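Local coordinates for carbon monoxide dehydrogenase (Thermococcus sp. AM4, PDB 6T7J), which probably catalyses the reversible oxidation of carbon monoxide to carbon dioxide at a metal-sulfur cluster, captured here in a nickel-free form, at residues K457-H462 and S483-M488. Numbering follows the deposited sequence.
Sequences KHNYSH and SIAAAM
The carboxamide of N459 lies between the A485 methyl and the imidazole of H458, its plane tilted about 33° from the ring. A485 CB stands almost squarely over one amide face, 3.4 Å from N459 CG; on the opposite side, N459 ND2 lies 3.0 Å above the H458 ring plane, displaced toward the rim. M488 crosses the asparagine at about a right angle, and its bent end (chi3 -59°) brings CE within 3.5 Å of N459 ND2. The H462 ring is oblique to A485, whose CB meets H462 CB at 4.0 Å. Between strands 444-448 and 474-478 of a parallel Rossmann-type sheet, helix 460-471 forms the beta-alpha-beta connection; its N-terminus here packs on the following helix, 480-489. N459, the N-cap residue, makes no side-chain capping bond: its OD1 accepts from N452, while E554 receives the backbone NH groups of N459 and H462. Without the amide, as with an alanine here, N452 would probably lose this acceptor and a gap would open between H458 and A485. H462 NE2 is hydrogen-bonded to the carbonyl oxygen of C451, a cluster-pocket residue, and the H462 side chain sits about 7 Å from the broken iron-sulfur cluster.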
ATOM      1  N   LYS A 457      28.419  -4.922  -9.193  1.00 51.45           N
ATOM      2  CA  LYS A 457      29.624  -4.780  -8.384  1.00 52.13           C
ATOM      3  C   LYS A 457      29.452  -3.660  -7.365  1.00 53.00           C
ATOM      4  O   LYS A 457      28.974  -2.570  -7.693  1.00 51.73           O
ATOM      5  CB  LYS A 457      30.836  -4.512  -9.276  1.00 53.66           C
ATOM      6  CG  LYS A 457      32.154  -4.511  -8.518  1.00 52.06           C
ATOM      7  CD  LYS A 457      33.348  -4.530  -9.451  1.00 50.60           C
ATOM      8  CE  LYS A 457      34.642  -4.696  -8.669  1.00 59.81           C
ATOM      9  NZ  LYS A 457      35.818  -4.902  -9.561  1.00 73.12           N
ATOM     10  N   HIS A 458      29.850  -3.935  -6.124  1.00 50.25           N
ATOM     11  CA  HIS A 458      29.523  -3.063  -5.002  1.00 51.08           C
ATOM     12  C   HIS A 458      30.226  -1.715  -5.132  1.00 51.76           C
ATOM     13  O   HIS A 458      31.460  -1.642  -5.148  1.00 49.92           O
ATOM     14  CB  HIS A 458      29.896  -3.740  -3.687  1.00 51.51           C
ATOM     15  CG  HIS A 458      29.651  -2.888  -2.482  1.00 50.90           C
ATOM     16  ND1 HIS A 458      30.650  -2.547  -1.596  1.00 50.71           N
ATOM     17  CD2 HIS A 458      28.522  -2.299  -2.022  1.00 52.56           C
ATOM     18  CE1 HIS A 458      30.146  -1.788  -0.639  1.00 50.26           C
ATOM     19  NE2 HIS A 458      28.857  -1.623  -0.874  1.00 53.80           N
ATOM     20  N   ASN A 459      29.426  -0.651  -5.230  1.00 49.29           N
ATOM     21  CA  ASN A 459      29.882   0.734  -5.313  1.00 49.06           C
ATOM     22  C   ASN A 459      30.666   1.024  -6.587  1.00 53.00           C
ATOM     23  O   ASN A 459      31.107   2.159  -6.790  1.00 55.91           O
ATOM     24  CB  ASN A 459      30.727   1.106  -4.091  1.00 46.57           C
ATOM     25  CG  ASN A 459      29.892   1.285  -2.837  1.00 46.92           C
ATOM     26  OD1 ASN A 459      28.690   1.542  -2.907  1.00 44.59           O
ATOM     27  ND2 ASN A 459      30.530   1.150  -1.681  1.00 47.62           N
ATOM     28  N   TYR A 460      30.834   0.027  -7.463  1.00 52.43           N
ATOM     29  CA  TYR A 460      31.611   0.256  -8.679  1.00 50.96           C
ATOM     30  C   TYR A 460      30.913   1.237  -9.612  1.00 48.18           C
ATOM     31  O   TYR A 460      31.553   2.143 -10.156  1.00 49.77           O
ATOM     32  CB  TYR A 460      31.882  -1.060  -9.406  1.00 50.40           C
ATOM     33  CG  TYR A 460      32.696  -0.878 -10.670  1.00 49.22           C
ATOM     34  CD1 TYR A 460      34.067  -0.668 -10.611  1.00 51.55           C
ATOM     35  CD2 TYR A 460      32.090  -0.895 -11.921  1.00 51.82           C
ATOM     36  CE1 TYR A 460      34.815  -0.489 -11.761  1.00 52.22           C
ATOM     37  CE2 TYR A 460      32.831  -0.717 -13.077  1.00 52.56           C
ATOM     38  CZ  TYR A 460      34.192  -0.515 -12.990  1.00 47.52           C
ATOM     39  OH  TYR A 460      34.933  -0.339 -14.134  1.00 59.63           O
ATOM     40  N   SER A 461      29.605   1.073  -9.816  1.00 47.15           N
ATOM     41  CA  SER A 461      28.908   1.955 -10.746  1.00 50.77           C
ATOM     42  C   SER A 461      28.807   3.372 -10.192  1.00 53.20           C
ATOM     43  O   SER A 461      28.985   4.341 -10.939  1.00 56.13           O
ATOM     44  CB  SER A 461      27.529   1.390 -11.081  1.00 45.44           C
ATOM     45  OG  SER A 461      27.634   0.323 -12.009  1.00 47.88           O
ATOM     46  N   HIS A 462      28.546   3.515  -8.890  1.00 44.03           N
ATOM     47  CA  HIS A 462      28.544   4.834  -8.264  1.00 57.06           C
ATOM     48  C   HIS A 462      29.812   5.609  -8.613  1.00 60.22           C
ATOM     49  O   HIS A 462      29.764   6.682  -9.235  1.00 60.00           O
ATOM     50  CB  HIS A 462      28.418   4.692  -6.742  1.00 48.76           C
ATOM     51  CG  HIS A 462      27.065   4.249  -6.274  1.00 50.40           C
ATOM     52  ND1 HIS A 462      25.895   4.827  -6.715  1.00 53.65           N
ATOM     53  CD2 HIS A 462      26.702   3.290  -5.389  1.00 47.94           C
ATOM     54  CE1 HIS A 462      24.868   4.239  -6.126  1.00 48.60           C
ATOM     55  NE2 HIS A 462      25.331   3.303  -5.318  1.00 48.02           N
ATOM     56  N   SER A 483      26.543   8.718  -2.001  1.00 51.53           N
ATOM     57  CA  SER A 483      27.423   9.672  -1.348  1.00 51.88           C
ATOM     58  C   SER A 483      28.377   8.965  -0.395  1.00 48.45           C
ATOM     59  O   SER A 483      29.544   9.344  -0.295  1.00 56.72           O
ATOM     60  CB  SER A 483      26.611  10.741  -0.625  1.00 50.20           C
ATOM     61  OG  SER A 483      25.744  11.391  -1.533  1.00 50.08           O
ATOM     62  N   ILE A 484      27.904   7.917   0.280  1.00 48.47           N
ATOM     63  CA  ILE A 484      28.824   7.138   1.116  1.00 50.54           C
ATOM     64  C   ILE A 484      29.919   6.510   0.259  1.00 47.54           C
ATOM     65  O   ILE A 484      31.099   6.509   0.641  1.00 52.90           O
ATOM     66  CB  ILE A 484      28.056   6.080   1.929  1.00 48.14           C
ATOM     67  CG1 ILE A 484      26.986   6.748   2.790  1.00 51.66           C
ATOM     68  CG2 ILE A 484      29.015   5.295   2.811  1.00 47.69           C
ATOM     69  CD1 ILE A 484      26.108   5.771   3.536  1.00 53.73           C
ATOM     70  N   ALA A 485      29.560   5.989  -0.916  1.00 48.52           N
ATOM     71  CA  ALA A 485      30.547   5.382  -1.806  1.00 52.37           C
ATOM     72  C   ALA A 485      31.554   6.414  -2.301  1.00 50.65           C
ATOM     73  O   ALA A 485      32.768   6.172  -2.301  1.00 48.47           O
ATOM     74  CB  ALA A 485      29.843   4.713  -2.985  1.00 50.49           C
ATOM     75  N   ALA A 486      31.061   7.576  -2.734  1.00 50.80           N
ATOM     76  CA  ALA A 486      31.943   8.633  -3.215  1.00 52.51           C
ATOM     77  C   ALA A 486      32.862   9.124  -2.106  1.00 51.25           C
ATOM     78  O   ALA A 486      34.036   9.428  -2.351  1.00 54.72           O
ATOM     79  CB  ALA A 486      31.117   9.788  -3.781  1.00 46.65           C
ATOM     80  N   ALA A 487      32.350   9.200  -0.877  1.00 51.86           N
ATOM     81  CA  ALA A 487      33.172   9.638   0.243  1.00 52.67           C
ATOM     82  C   ALA A 487      34.246   8.611   0.571  1.00 51.38           C
ATOM     83  O   ALA A 487      35.391   8.973   0.862  1.00 55.41           O
ATOM     84  CB  ALA A 487      32.291   9.908   1.463  1.00 49.69           C
ATOM     85  N   MET A 488      33.900   7.322   0.526  1.00 53.26           N
ATOM     86  CA  MET A 488      34.884   6.291   0.832  1.00 55.03           C
ATOM     87  C   MET A 488      35.936   6.170  -0.265  1.00 56.70           C
ATOM     88  O   MET A 488      37.077   5.782   0.014  1.00 52.47           O
ATOM     89  CB  MET A 488      34.191   4.948   1.051  1.00 52.23           C
ATOM     90  CG  MET A 488      33.292   4.908   2.270  1.00 54.29           C
ATOM     91  SD  MET A 488      32.497   3.307   2.475  1.00 52.23           S
ATOM     92  CE  MET A 488      31.609   3.179   0.924  1.00 46.74           C
TER